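Local coordinates for surface layer protein (Geobacillus stearothermophilus, PDB 4UJ7) that probably self-assembles into the crystalline surface layer coating the bacterial cell, this chain being a calcium-binding piece that comprises domains 5 and 6, at residues 167-172 against 213-218; 173-176 against 181-184; 198-203 against 208-213. All blocks are in the same frame, centred on the assembly; numbering follows the deposited sequence.

Contact 1: residues 167-172 against 213-218; sequences NGVIVN and VEVIDT. With CA (calcium ion), chain D.
Val-169 and Val-215 touch through single methyl groups, the two side chains running past one another head to tail. From Val-215, CB lies 3.9 Å from Val-169 CG1. With Val-215 CG1 opposite the backbone N (chi1 169°), the CG2 branch swings toward the facing segment and carries the contact further: it closes to 3.6 Å on Val-169 CG1 and also comes 4.3 Å from Val-171 CG1, so it sits against two valines. No hydrogen bond crosses here. All three valines are buried, joining the approach to strand 171-178 with the end of strand 206-216 between the two sheets of a Big-like (BIG2) beta sandwich. Ile-123 and Leu-199, on the two strands that flank 206-216 in its sheet, also pack on Val-171. Beside this apolar patch, Asn-167 forms an Asx turn: Val-169 N donates to Asn-167 OD1 over 3.3 Å from well above the carbonyl plane, 70° out of it. The same OD1 binds calcium at 2.4 Å, and Val-169 O binds it at 2.3 Å. A water adds a ligand, and Glu-162, Asp-165 and both carboxylate oxygens of Glu-197 complete a seven-atom shell.

Contact 2: residues 173-176 against 181-184; sequences ASKS and DTVY
Ser-176 and Val-183 form an antiparallel hydrogen-bonded pair in the beta hairpin of strands 171-178 and 181-188, at the border of a Big-like sandwich sheet. Ser-176 N donates to Val-183 O over 2.8 Å, nearly along the C=O axis. The return bond, Val-183 N to Ser-176 O, measures 3.0 Å with the donor tilted 24° from the carbonyl plane. Ser-176 O also receives a CA-H...O contact from Thr-182 CA at 3.4 Å.

In the neighbouring non-hydrogen-bonded pair, Lys-175 and Tyr-184 put their side chains on the same face of the sheet, and their polar ends are satisfied elsewhere. Lys-175 NZ is bonded to Asn-155 O, with a weak second bond to Val-157 O. Tyr-184 OH is held by Ile-159 N and by a water 2.7 Å away, which in turn gives a weak bond to Ala-173 O. Thr-182 OG1 pairs with Thr-177 OG1, while Asp-181 OD1 makes salt bridges to Lys-139 and to Lys-32 of the other Big-like domain.

Tyr-184 has a chi1 of -124°, away from the staggered positions, which brings the ring across to segment 173-176, edge toward the Ala-173 backbone. Ala-173 C lies in the ring plane. Lys-175 CG stands over one face in a CH-pi contact, 3.8 Å from the centroid, and further out Lys-175 CE meets Tyr-184 CE2 at 3.5 Å.

Contact 3: residues 198-203 against 208-213; sequences TLTVKL and LGTVDV
The carboxylate of Asp-212 is met on one side of its plane by the hydroxyl of Thr-198: OG1 donates to Asp-212 OD1 over 2.8 Å, approaching 36° out of the plane. A chi1 of -60° sets Thr-198 OG1 toward the carboxylate and leaves Thr-198 CG2 to pack 3.8 Å from Thr-210 CB. Further along the same face, Thr-200 and Thr-210 lie side by side and point the same way, with Thr-210 CG2 beside Thr-200 OG1. This polar row lies on the outer face of a beta hairpin, strands 195-203 and 206-216, in one sheet of a Big-like sandwich.

The inner face carries Leu-199, Val-201 and Val-211, which pack onto strands 110-117 and 135-144 of the opposing sheet. Leu-199 CB touches Val-211 CG1 at 4.1 Å, while the Leu-199 and Val-213 side chains cross at about a right angle, Leu-199 CD1 lying 3.8 Å from Val-213 CG1.

Main-chain bonds hold the pairing: Leu-199 and Val-211 exchange two, and Val-201 N donates to Gly-209 O. Then the register slips. Leu-208 and Gly-209 both face Val-201 in a classic beta bulge, and the oxygen of Val-201 takes two N-H groups: Leu-208 N at 2.8 Å, in the carbonyl plane, and Gly-209 N weakly at 3.5 Å. Leu-208 takes up the extra residue with a helix-like backbone (psi -32°), as the first residue of a classic bulge does. Its CB is directed toward segment 198-203, and Leu-208 CD2 rests 3.9 Å from Leu-203 CB.

In the fold
Contact 1 opens at 167-172, in the calcium-binding loop that runs into strand 171-178. The chain then goes straight into contact 2, where 173-176 meets 181-184 and closes the hairpin of strands 171-178 and 181-188 across a tight turn. After strand 181-188 it enters the second hairpin, and contact 3 closes when 208-213 pairs with 198-203. Strand 206-216 continues from there to 213-218, which finally closes contact 1. Contacts 2 and 3 therefore stand in series, both nested inside the large loop of contact 1, and none cross. Each hairpin belongs to a different sheet; contact 1 bridges the two, sharing Val-213 with contact 3 and touching it where Val-171 CG2 lies 4.1 Å from Leu-199 CD2.

Contact 1: residues 167-172 against 213-218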
loop_
_atom_site.group_PDB
_atom_site.type_symbol
_atom_site.label_atom_id
_atom_site.label_comp_id
_atom_site.label_asym_id
_atom_site.label_seq_id
_atom_site.Cartn_x
_atom_site.Cartn_y
_atom_site.Cartn_z
ATOM N N ASN A 167 22.396 15.074 -3.901
ATOM C CA ASN A 167 21.294 15.744 -4.593
ATOM C C ASN A 167 20.426 16.684 -3.748
ATOM O O ASN A 167 19.419 17.213 -4.244
ATOM C CB ASN A 167 20.404 14.708 -5.312
ATOM C CG ASN A 167 19.651 13.816 -4.350
ATOM O OD1 ASN A 167 19.987 13.725 -3.177
ATOM N ND2 ASN A 167 18.594 13.166 -4.841
ATOM N N GLY A 168 20.788 16.910 -2.484
ATOM C CA GLY A 168 20.010 17.830 -1.636
ATOM C C GLY A 168 18.689 17.273 -1.098
ATOM O O GLY A 168 17.909 18.003 -0.477
ATOM N N VAL A 169 18.433 15.992 -1.361
ATOM C CA VAL A 169 17.245 15.299 -0.837
ATOM C C VAL A 169 17.753 14.282 0.161
ATOM O O VAL A 169 18.526 13.389 -0.187
ATOM C CB VAL A 169 16.456 14.586 -1.961
ATOM C CG1 VAL A 169 15.171 13.957 -1.418
ATOM C CG2 VAL A 169 16.114 15.570 -3.072
ATOM N N ILE A 170 17.310 14.429 1.408
ATOM C CA ILE A 170 17.858 13.643 2.508
ATOM C C ILE A 170 16.704 13.086 3.330
ATOM O O ILE A 170 15.850 13.857 3.825
ATOM C CB ILE A 170 18.838 14.476 3.377
ATOM C CG1 ILE A 170 19.819 15.248 2.475
ATOM C CG2 ILE A 170 19.588 13.546 4.321
ATOM C CD1 ILE A 170 20.554 16.374 3.179
ATOM N N VAL A 171 16.676 11.756 3.462
ATOM C CA VAL A 171 15.598 11.097 4.212
ATOM C C VAL A 171 16.133 10.089 5.218
ATOM O O VAL A 171 17.251 9.581 5.065
ATOM C CB VAL A 171 14.579 10.387 3.282
ATOM C CG1 VAL A 171 13.905 11.380 2.352
ATOM C CG2 VAL A 171 15.240 9.284 2.471
ATOM N N ASN A 172 15.336 9.840 6.250
ATOM C CA ASN A 172 15.594 8.753 7.197
ATOM C C ASN A 172 14.662 7.603 6.931
ATOM O O ASN A 172 13.518 7.816 6.542
ATOM C CB ASN A 172 15.413 9.235 8.636
ATOM C CG ASN A 172 16.670 9.892 9.195
ATOM O OD1 ASN A 172 17.799 9.524 8.841
ATOM N ND2 ASN A 172 16.482 10.857 10.076
ATOM N N VAL A 213 11.645 7.346 -3.640
ATOM C CA VAL A 213 10.711 8.233 -2.959
ATOM C C VAL A 213 10.896 9.658 -3.465
ATOM O O VAL A 213 11.921 9.972 -4.064
ATOM C CB VAL A 213 10.825 8.156 -1.420
ATOM C CG1 VAL A 213 10.502 6.737 -0.959
ATOM C CG2 VAL A 213 12.215 8.593 -0.926
ATOM N N GLU A 214 9.890 10.505 -3.275
ATOM C CA GLU A 214 9.952 11.873 -3.787
ATOM C C GLU A 214 9.688 12.881 -2.681
ATOM O O GLU A 214 8.681 12.784 -1.972
ATOM C CB GLU A 214 8.932 12.073 -4.920
ATOM C CG GLU A 214 9.091 13.398 -5.667
ATOM C CD GLU A 214 8.023 13.637 -6.725
ATOM O OE1 GLU A 214 7.182 12.740 -6.962
ATOM O OE2 GLU A 214 8.018 14.743 -7.322
ATOM N N VAL A 215 10.589 13.849 -2.544
ATOM C CA VAL A 215 10.326 15.000 -1.696
ATOM C C VAL A 215 9.735 16.097 -2.578
ATOM O O VAL A 215 10.287 16.421 -3.636
ATOM C CB VAL A 215 11.594 15.466 -0.936
ATOM C CG1 VAL A 215 11.374 16.812 -0.264
ATOM C CG2 VAL A 215 11.949 14.431 0.119
ATOM N N ILE A 216 8.585 16.604 -2.153
ATOM C CA ILE A 216 7.903 17.722 -2.827
ATOM C C ILE A 216 7.811 18.896 -1.836
ATOM O O ILE A 216 8.115 18.756 -0.645
ATOM C CB ILE A 216 6.490 17.311 -3.357
ATOM C CG1 ILE A 216 5.534 16.989 -2.187
ATOM C CG2 ILE A 216 6.603 16.165 -4.353
ATOM C CD1 ILE A 216 4.062 16.801 -2.573
ATOM N N ASP A 217 7.396 20.064 -2.320
ATOM C CA ASP A 217 7.141 21.188 -1.432
ATOM C C ASP A 217 5.991 22.003 -2.011
ATOM O O ASP A 217 6.172 22.716 -2.999
ATOM C CB ASP A 217 8.397 22.066 -1.292
ATOM C CG ASP A 217 8.267 23.114 -0.181
ATOM O OD1 ASP A 217 7.136 23.575 0.103
ATOM O OD2 ASP A 217 9.309 23.480 0.419
ATOM N N THR A 218 4.821 21.900 -1.386
ATOM C CA THR A 218 3.616 22.537 -1.942
ATOM C C THR A 218 3.345 23.920 -1.357
ATOM O O THR A 218 2.259 24.459 -1.570
ATOM C CB THR A 218 2.362 21.656 -1.772
ATOM O OG1 THR A 218 2.112 21.431 -0.375
ATOM C CG2 THR A 218 2.525 20.315 -2.517
HETATM CA CA CA D . 20.281 12.373 -1.245
HETATM O O HOH W 1 21.011 11.769 0.978
#

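Contact 2: residues 173-176 against 181-184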
loop_
_atom_site.group_PDB
_atom_site.type_symbol
_atom_site.label_atom_id
_atom_site.label_comp_id
_atom_site.label_asym_id
_atom_site.label_seq_id
_atom_site.Cartn_x
_atom_site.Cartn_y
_atom_site.Cartn_z
ATOM N N ALA A 173 15.158 6.385 7.128
ATOM C CA ALA A 173 14.377 5.164 6.920
ATOM C C ALA A 173 14.440 4.368 8.199
ATOM O O ALA A 173 15.545 4.047 8.683
ATOM C CB ALA A 173 14.947 4.360 5.765
ATOM N N SER A 174 13.281 4.030 8.762
ATOM C CA SER A 174 13.230 3.359 10.065
ATOM C C SER A 174 12.136 2.295 10.134
ATOM O O SER A 174 10.991 2.573 9.757
ATOM C CB SER A 174 12.944 4.400 11.141
ATOM O OG SER A 174 11.758 5.113 10.824
ATOM N N LYS A 175 12.467 1.103 10.634
ATOM C CA LYS A 175 11.465 0.051 10.842
ATOM C C LYS A 175 10.594 0.384 12.030
ATOM O O LYS A 175 11.097 0.689 13.112
ATOM C CB LYS A 175 12.128 -1.297 11.128
ATOM C CG LYS A 175 12.789 -1.917 9.925
ATOM C CD LYS A 175 13.376 -3.276 10.270
ATOM C CE LYS A 175 14.251 -3.737 9.127
ATOM N NZ LYS A 175 15.261 -4.753 9.532
ATOM N N SER A 176 9.284 0.306 11.834
ATOM C CA SER A 176 8.333 0.530 12.913
ATOM C C SER A 176 7.507 -0.731 13.067
ATOM O O SER A 176 6.751 -1.085 12.171
ATOM C CB SER A 176 7.458 1.734 12.611
ATOM O OG SER A 176 8.285 2.887 12.527
ATOM N N ASP A 181 3.611 -6.688 13.187
ATOM C CA ASP A 181 3.563 -6.083 11.842
ATOM C C ASP A 181 4.597 -4.966 11.706
ATOM O O ASP A 181 4.687 -4.085 12.569
ATOM C CB ASP A 181 2.178 -5.517 11.530
ATOM C CG ASP A 181 2.089 -4.937 10.121
ATOM O OD1 ASP A 181 2.058 -5.724 9.158
ATOM O OD2 ASP A 181 2.060 -3.693 9.975
ATOM N N THR A 182 5.367 -4.997 10.621
ATOM C CA THR A 182 6.429 -4.009 10.404
ATOM C C THR A 182 6.168 -3.143 9.164
ATOM O O THR A 182 5.858 -3.667 8.089
ATOM C CB THR A 182 7.797 -4.722 10.271
ATOM O OG1 THR A 182 8.072 -5.435 11.483
ATOM C CG2 THR A 182 8.932 -3.731 10.002
ATOM N N VAL A 183 6.295 -1.821 9.327
ATOM C CA VAL A 183 6.276 -0.881 8.189
ATOM C C VAL A 183 7.615 -0.142 8.174
ATOM O O VAL A 183 8.124 0.239 9.237
ATOM C CB VAL A 183 5.103 0.122 8.316
ATOM C CG1 VAL A 183 5.095 1.115 7.175
ATOM C CG2 VAL A 183 3.774 -0.630 8.380
ATOM N N TYR A 184 8.201 0.059 6.989
ATOM C CA TYR A 184 9.401 0.894 6.911
ATOM C C TYR A 184 8.941 2.334 6.647
ATOM O O TYR A 184 8.277 2.606 5.638
ATOM C CB TYR A 184 10.308 0.407 5.779
ATOM C CG TYR A 184 11.726 0.064 6.199
ATOM C CD1 TYR A 184 12.602 1.059 6.645
ATOM C CD2 TYR A 184 12.193 -1.257 6.140
ATOM C CE1 TYR A 184 13.901 0.764 7.028
ATOM C CE2 TYR A 184 13.502 -1.566 6.513
ATOM C CZ TYR A 184 14.354 -0.554 6.955
ATOM O OH TYR A 184 15.656 -0.840 7.335
HETATM O O HOH W 2 16.871 0.976 8.872
#

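Contact 3: residues 198-203 against 208-213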
loop_
_atom_site.group_PDB
_atom_site.type_symbol
_atom_site.label_atom_id
_atom_site.label_comp_id
_atom_site.label_asym_id
_atom_site.label_seq_id
_atom_site.Cartn_x
_atom_site.Cartn_y
_atom_site.Cartn_z
ATOM N N THR A 198 16.686 7.603 -4.296
ATOM C CA THR A 198 16.684 6.157 -4.492
ATOM C C THR A 198 16.946 5.414 -3.182
ATOM O O THR A 198 17.980 5.622 -2.536
ATOM C CB THR A 198 17.723 5.750 -5.568
ATOM O OG1 THR A 198 17.383 6.407 -6.788
ATOM C CG2 THR A 198 17.704 4.242 -5.808
ATOM N N LEU A 199 16.014 4.547 -2.787
ATOM C CA LEU A 199 16.242 3.647 -1.660
ATOM C C LEU A 199 16.565 2.251 -2.130
ATOM O O LEU A 199 15.912 1.726 -3.017
ATOM C CB LEU A 199 15.019 3.603 -0.739
ATOM C CG LEU A 199 14.504 4.958 -0.258
ATOM C CD1 LEU A 199 13.283 4.785 0.646
ATOM C CD2 LEU A 199 15.603 5.730 0.470
ATOM N N THR A 200 17.566 1.643 -1.503
ATOM C CA THR A 200 17.999 0.286 -1.851
ATOM C C THR A 200 17.523 -0.695 -0.798
ATOM O O THR A 200 17.715 -0.471 0.405
ATOM C CB THR A 200 19.534 0.222 -2.032
ATOM O OG1 THR A 200 19.907 1.172 -3.037
ATOM C CG2 THR A 200 19.987 -1.167 -2.475
ATOM N N VAL A 201 16.904 -1.788 -1.254
ATOM C CA VAL A 201 16.357 -2.792 -0.358
ATOM C C VAL A 201 17.237 -4.044 -0.401
ATOM O O VAL A 201 17.425 -4.631 -1.471
ATOM C CB VAL A 201 14.927 -3.181 -0.807
ATOM C CG1 VAL A 201 14.317 -4.186 0.148
ATOM C CG2 VAL A 201 14.037 -1.949 -0.933
ATOM N N LYS A 202 17.750 -4.440 0.758
ATOM C CA LYS A 202 18.659 -5.585 0.857
ATOM C C LYS A 202 18.132 -6.633 1.823
ATOM O O LYS A 202 17.525 -6.303 2.838
ATOM C CB LYS A 202 20.047 -5.124 1.317
ATOM C CG LYS A 202 20.821 -4.345 0.260
ATOM C CD LYS A 202 22.284 -4.251 0.655
ATOM C CE LYS A 202 22.983 -3.119 -0.073
ATOM N NZ LYS A 202 24.258 -2.805 0.628
ATOM N N LEU A 203 18.362 -7.903 1.496
ATOM C CA LEU A 203 18.117 -8.998 2.433
ATOM C C LEU A 203 19.490 -9.515 2.814
ATOM O O LEU A 203 20.135 -10.207 2.034
ATOM C CB LEU A 203 17.244 -10.076 1.787
ATOM C CG LEU A 203 16.769 -11.267 2.631
ATOM C CD1 LEU A 203 16.036 -10.815 3.889
ATOM C CD2 LEU A 203 15.884 -12.181 1.792
ATOM N N LEU A 208 17.667 -6.746 -3.244
ATOM C CA LEU A 208 16.363 -7.174 -3.761
ATOM C C LEU A 208 15.797 -6.214 -4.808
ATOM O O LEU A 208 15.109 -6.632 -5.735
ATOM C CB LEU A 208 15.349 -7.373 -2.625
ATOM C CG LEU A 208 15.665 -8.344 -1.483
ATOM C CD1 LEU A 208 14.447 -8.477 -0.571
ATOM C CD2 LEU A 208 16.121 -9.719 -1.980
ATOM N N GLY A 209 16.095 -4.928 -4.666
ATOM C CA GLY A 209 15.631 -3.935 -5.638
ATOM C C GLY A 209 15.804 -2.534 -5.106
ATOM O O GLY A 209 16.450 -2.347 -4.086
ATOM N N THR A 210 15.245 -1.561 -5.821
ATOM C CA THR A 210 15.227 -0.162 -5.398
ATOM C C THR A 210 13.840 0.438 -5.532
ATOM O O THR A 210 13.008 -0.059 -6.294
ATOM C CB THR A 210 16.232 0.716 -6.179
ATOM O OG1 THR A 210 15.872 0.756 -7.571
ATOM C CG2 THR A 210 17.658 0.204 -6.003
ATOM N N VAL A 211 13.587 1.506 -4.780
ATOM C CA VAL A 211 12.362 2.287 -4.927
ATOM C C VAL A 211 12.718 3.761 -4.755
ATOM O O VAL A 211 13.500 4.123 -3.874
ATOM C CB VAL A 211 11.254 1.832 -3.931
ATOM C CG1 VAL A 211 11.690 2.005 -2.476
ATOM C CG2 VAL A 211 9.926 2.535 -4.214
ATOM N N ASP A 212 12.165 4.604 -5.619
ATOM C CA ASP A 212 12.402 6.035 -5.535
ATOM C C ASP A 212 11.291 6.683 -4.735
ATOM O O ASP A 212 10.114 6.552 -5.077
ATOM C CB ASP A 212 12.468 6.654 -6.934
ATOM C CG ASP A 212 13.808 6.431 -7.617
ATOM O OD1 ASP A 212 14.691 5.743 -7.063
ATOM O OD2 ASP A 212 13.980 6.963 -8.733
ATOM N N VAL A 213 11.645 7.346 -3.640
ATOM C CA VAL A 213 10.711 8.233 -2.959
ATOM C C VAL A 213 10.896 9.658 -3.465
ATOM O O VAL A 213 11.921 9.972 -4.064
ATOM C CB VAL A 213 10.825 8.156 -1.420
ATOM C CG1 VAL A 213 10.502 6.737 -0.959
ATOM C CG2 VAL A 213 12.215 8.593 -0.926
#